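Local coordinates for 6-phosphogluconolactonase (Thermotoga maritima, PDB 1VL1), which hydrolyses 6-phosphogluconolactone to 6-phosphogluconate, the second step of the oxidative pentose phosphate pathway, at residues D23-F28 against L194-G199. Residues are numbered along the deposited sequence; the frame is centred on the assembly and turned at random.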
ATOM      1  N   ASP A  23     -13.892  13.628 -12.176  1.00 32.47           N
ATOM      2  CA  ASP A  23     -14.021  12.896 -13.410  1.00 31.16           C
ATOM      3  C   ASP A  23     -12.645  12.381 -13.826  1.00 29.62           C
ATOM      4  O   ASP A  23     -11.636  13.002 -13.528  1.00 30.15           O
ATOM      5  CB  ASP A  23     -14.543  13.835 -14.466  1.00 32.12           C
ATOM      6  CG  ASP A  23     -15.275  13.130 -15.504  1.00 33.05           C
ATOM      7  OD1 ASP A  23     -16.496  12.947 -15.353  1.00 34.75           O
ATOM      8  OD2 ASP A  23     -14.697  12.705 -16.505  1.00 38.60           O
ATOM      9  N   GLY A  24     -12.586  11.236 -14.489  1.00 27.24           N
ATOM     10  CA  GLY A  24     -11.314  10.656 -14.914  1.00 26.36           C
ATOM     11  C   GLY A  24     -10.365  10.266 -13.787  1.00 25.61           C
ATOM     12  O   GLY A  24      -9.141  10.357 -13.942  1.00 23.65           O
ATOM     13  N   TYR A  25     -10.918   9.743 -12.695  1.00 24.52           N
ATOM     14  CA  TYR A  25     -10.125   9.483 -11.488  1.00 24.26           C
ATOM     15  C   TYR A  25      -8.977   8.535 -11.791  1.00 24.34           C
ATOM     16  O   TYR A  25      -7.807   8.838 -11.544  1.00 24.52           O
ATOM     17  CB  TYR A  25     -11.017   8.912 -10.394  1.00 23.77           C
ATOM     18  CG  TYR A  25     -10.259   8.623  -9.142  1.00 23.61           C
ATOM     19  CD1 TYR A  25     -10.027   9.632  -8.213  1.00 21.59           C
ATOM     20  CD2 TYR A  25      -9.745   7.349  -8.896  1.00 21.59           C
ATOM     21  CE1 TYR A  25      -9.274   9.375  -7.045  1.00 20.84           C
ATOM     22  CE2 TYR A  25      -8.993   7.062  -7.761  1.00 21.16           C
ATOM     23  CZ  TYR A  25      -8.768   8.089  -6.808  1.00 22.45           C
ATOM     24  OH  TYR A  25      -8.021   7.768  -5.682  1.00 22.99           O
ATOM     25  N   VAL A  26      -9.314   7.339 -12.270  1.00 24.25           N
ATOM     26  CA  VAL A  26      -8.303   6.341 -12.467  1.00 24.09           C
ATOM     27  C   VAL A  26      -7.215   6.809 -13.427  1.00 24.18           C
ATOM     28  O   VAL A  26      -6.031   6.606 -13.151  1.00 23.28           O
ATOM     29  CB  VAL A  26      -8.919   4.996 -12.914  1.00 24.09           C
ATOM     30  CG1 VAL A  26      -7.841   4.023 -13.317  1.00 24.82           C
ATOM     31  CG2 VAL A  26      -9.773   4.405 -11.781  1.00 24.50           C
ATOM     32  N   ASP A  27      -7.606   7.369 -14.572  1.00 24.16           N
ATOM     33  CA  ASP A  27      -6.629   7.866 -15.538  1.00 25.31           C
ATOM     34  C   ASP A  27      -5.693   8.914 -14.940  1.00 24.63           C
ATOM     35  O   ASP A  27      -4.509   8.864 -15.159  1.00 24.60           O
ATOM     36  CB  ASP A  27      -7.319   8.395 -16.783  1.00 26.21           C
ATOM     37  CG  ASP A  27      -7.868   7.266 -17.658  1.00 29.04           C
ATOM     38  OD1 ASP A  27      -7.436   6.099 -17.476  1.00 34.15           O
ATOM     39  OD2 ASP A  27      -8.750   7.436 -18.499  1.00 30.95           O
ATOM     40  N   PHE A  28      -6.233   9.816 -14.135  1.00 23.93           N
ATOM     41  CA  PHE A  28      -5.416  10.857 -13.533  1.00 23.65           C
ATOM     42  C   PHE A  28      -4.423  10.257 -12.564  1.00 23.45           C
ATOM     43  O   PHE A  28      -3.224  10.574 -12.590  1.00 24.89           O
ATOM     44  CB  PHE A  28      -6.306  11.842 -12.834  1.00 23.46           C
ATOM     45  CG  PHE A  28      -5.580  13.021 -12.257  1.00 22.82           C
ATOM     46  CD1 PHE A  28      -5.325  14.149 -13.014  1.00 27.09           C
ATOM     47  CD2 PHE A  28      -5.132  12.984 -10.950  1.00 25.89           C
ATOM     48  CE1 PHE A  28      -4.674  15.235 -12.462  1.00 28.05           C
ATOM     49  CE2 PHE A  28      -4.466  14.104 -10.390  1.00 23.75           C
ATOM     50  CZ  PHE A  28      -4.223  15.173 -11.134  1.00 25.82           C
ATOM     51  N   LEU A 194       1.186   7.907  -1.279  1.00 23.45           N
ATOM     52  CA  LEU A 194      -0.015   8.261  -2.039  1.00 24.18           C
ATOM     53  C   LEU A 194      -1.199   7.565  -1.423  1.00 23.81           C
ATOM     54  O   LEU A 194      -1.201   6.341  -1.280  1.00 27.41           O
ATOM     55  CB  LEU A 194       0.108   7.788  -3.491  1.00 24.93           C
ATOM     56  CG  LEU A 194       1.396   8.166  -4.229  1.00 27.13           C
ATOM     57  CD1 LEU A 194       1.283   7.820  -5.757  1.00 27.76           C
ATOM     58  CD2 LEU A 194       1.740   9.582  -4.055  1.00 26.82           C
ATOM     59  N   PHE A 195      -2.253   8.304  -1.092  1.00 22.07           N
ATOM     60  CA  PHE A 195      -3.508   7.698  -0.640  1.00 21.54           C
ATOM     61  C   PHE A 195      -4.532   7.815  -1.777  1.00 21.86           C
ATOM     62  O   PHE A 195      -4.665   8.870  -2.366  1.00 22.28           O
ATOM     63  CB  PHE A 195      -4.090   8.455   0.579  1.00 21.70           C
ATOM     64  CG  PHE A 195      -3.364   8.153   1.865  1.00 22.43           C
ATOM     65  CD1 PHE A 195      -3.730   7.040   2.633  1.00 23.95           C
ATOM     66  CD2 PHE A 195      -2.377   9.008   2.336  1.00 25.54           C
ATOM     67  CE1 PHE A 195      -3.079   6.755   3.808  1.00 23.72           C
ATOM     68  CE2 PHE A 195      -1.750   8.717   3.542  1.00 26.20           C
ATOM     69  CZ  PHE A 195      -2.080   7.634   4.242  1.00 23.88           C
ATOM     70  N   LEU A 196      -5.286   6.748  -2.020  1.00 21.70           N
ATOM     71  CA  LEU A 196      -6.289   6.711  -3.085  1.00 22.58           C
ATOM     72  C   LEU A 196      -7.628   6.453  -2.437  1.00 22.17           C
ATOM     73  O   LEU A 196      -7.833   5.358  -1.909  1.00 21.93           O
ATOM     74  CB  LEU A 196      -5.970   5.571  -4.045  1.00 22.31           C
ATOM     75  CG  LEU A 196      -4.918   5.738  -5.100  1.00 27.27           C
ATOM     76  CD1 LEU A 196      -3.768   6.520  -4.722  1.00 31.06           C
ATOM     77  CD2 LEU A 196      -4.593   4.405  -5.741  1.00 24.73           C
ATOM     78  N   ILE A 197      -8.492   7.460  -2.416  1.00 21.84           N
ATOM     79  CA  ILE A 197      -9.770   7.382  -1.727  1.00 22.04           C
ATOM     80  C   ILE A 197     -10.855   7.948  -2.601  1.00 23.08           C
ATOM     81  O   ILE A 197     -10.601   8.862  -3.412  1.00 22.81           O
ATOM     82  CB  ILE A 197      -9.778   8.070  -0.352  1.00 22.14           C
ATOM     83  CG1 ILE A 197      -9.453   9.591  -0.427  1.00 21.29           C
ATOM     84  CG2 ILE A 197      -8.833   7.359   0.621  1.00 24.26           C
ATOM     85  CD1 ILE A 197      -9.970  10.278   0.809  1.00 23.17           C
ATOM     86  N   ARG A 198     -12.080   7.455  -2.417  1.00 22.22           N
ATOM     87  CA  ARG A 198     -13.218   7.950  -3.161  1.00 23.91           C
ATOM     88  C   ARG A 198     -14.460   7.957  -2.290  1.00 24.20           C
ATOM     89  O   ARG A 198     -14.659   7.032  -1.465  1.00 23.86           O
ATOM     90  CB  ARG A 198     -13.490   7.115  -4.416  1.00 24.30           C
ATOM     91  CG  ARG A 198     -12.343   7.088  -5.423  1.00 25.49           C
ATOM     92  CD  ARG A 198     -12.593   6.161  -6.567  1.00 28.34           C
ATOM     93  NE  ARG A 198     -13.413   6.769  -7.594  1.00 32.50           N
ATOM     94  CZ  ARG A 198     -13.472   6.329  -8.859  1.00 34.94           C
ATOM     95  NH1 ARG A 198     -12.760   5.278  -9.264  1.00 37.37           N
ATOM     96  NH2 ARG A 198     -14.235   6.948  -9.717  1.00 34.91           N
ATOM     97  N   GLY A 199     -15.280   8.985  -2.469  1.00 24.08           N
ATOM     98  CA  GLY A 199     -16.605   9.026  -1.900  1.00 23.80           C
ATOM     99  C   GLY A 199     -16.712   9.809  -0.607  1.00 24.17           C
ATOM    100  O   GLY A 199     -15.724  10.134   0.058  1.00 23.39           O
TER
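Tyr25, in the first turn of helix 25-43, reaches across to the C-terminal end of strand 192-198 and presents one ring face to Arg198. Its bond to CB points toward the strand, and CG is anti to the backbone N (chi1 180°). The tight part is at the phenol tip: Tyr25 OH sits 3.3 Å from Leu196 CA and 3.4 Å from Leu196 CB. That oxygen is buried but satisfied, through a hydrogen bond to the backbone O of Phe229 on the adjacent parallel strand 225-231. Over the ring face, Arg198 CG makes a CH-pi contact, 4.0 Å from the Tyr25 ring centroid and 12° off its normal. The arginine chain bends at chi3, and Tyr25 CD2 lies over one guanidinium face, offset toward its rim, the planes 25° apart, with Arg198 NH1 3.7 Å from Tyr25 CD2. This outer side is looser: Arg198 is partly exposed, and Val26 CG2 comes no nearer than 4.0 Å to Arg198 NH1. The packing is consistent with the family's Rossmann-like alpha/beta fold, a helix against parallel strands. Arg198 thus meets the ring by stacking and CH-pi contact, while the phenol's hydrogen bond goes to the sheet; Lys232 NZ, close to Arg198 NE, may add some like-charge repulsion.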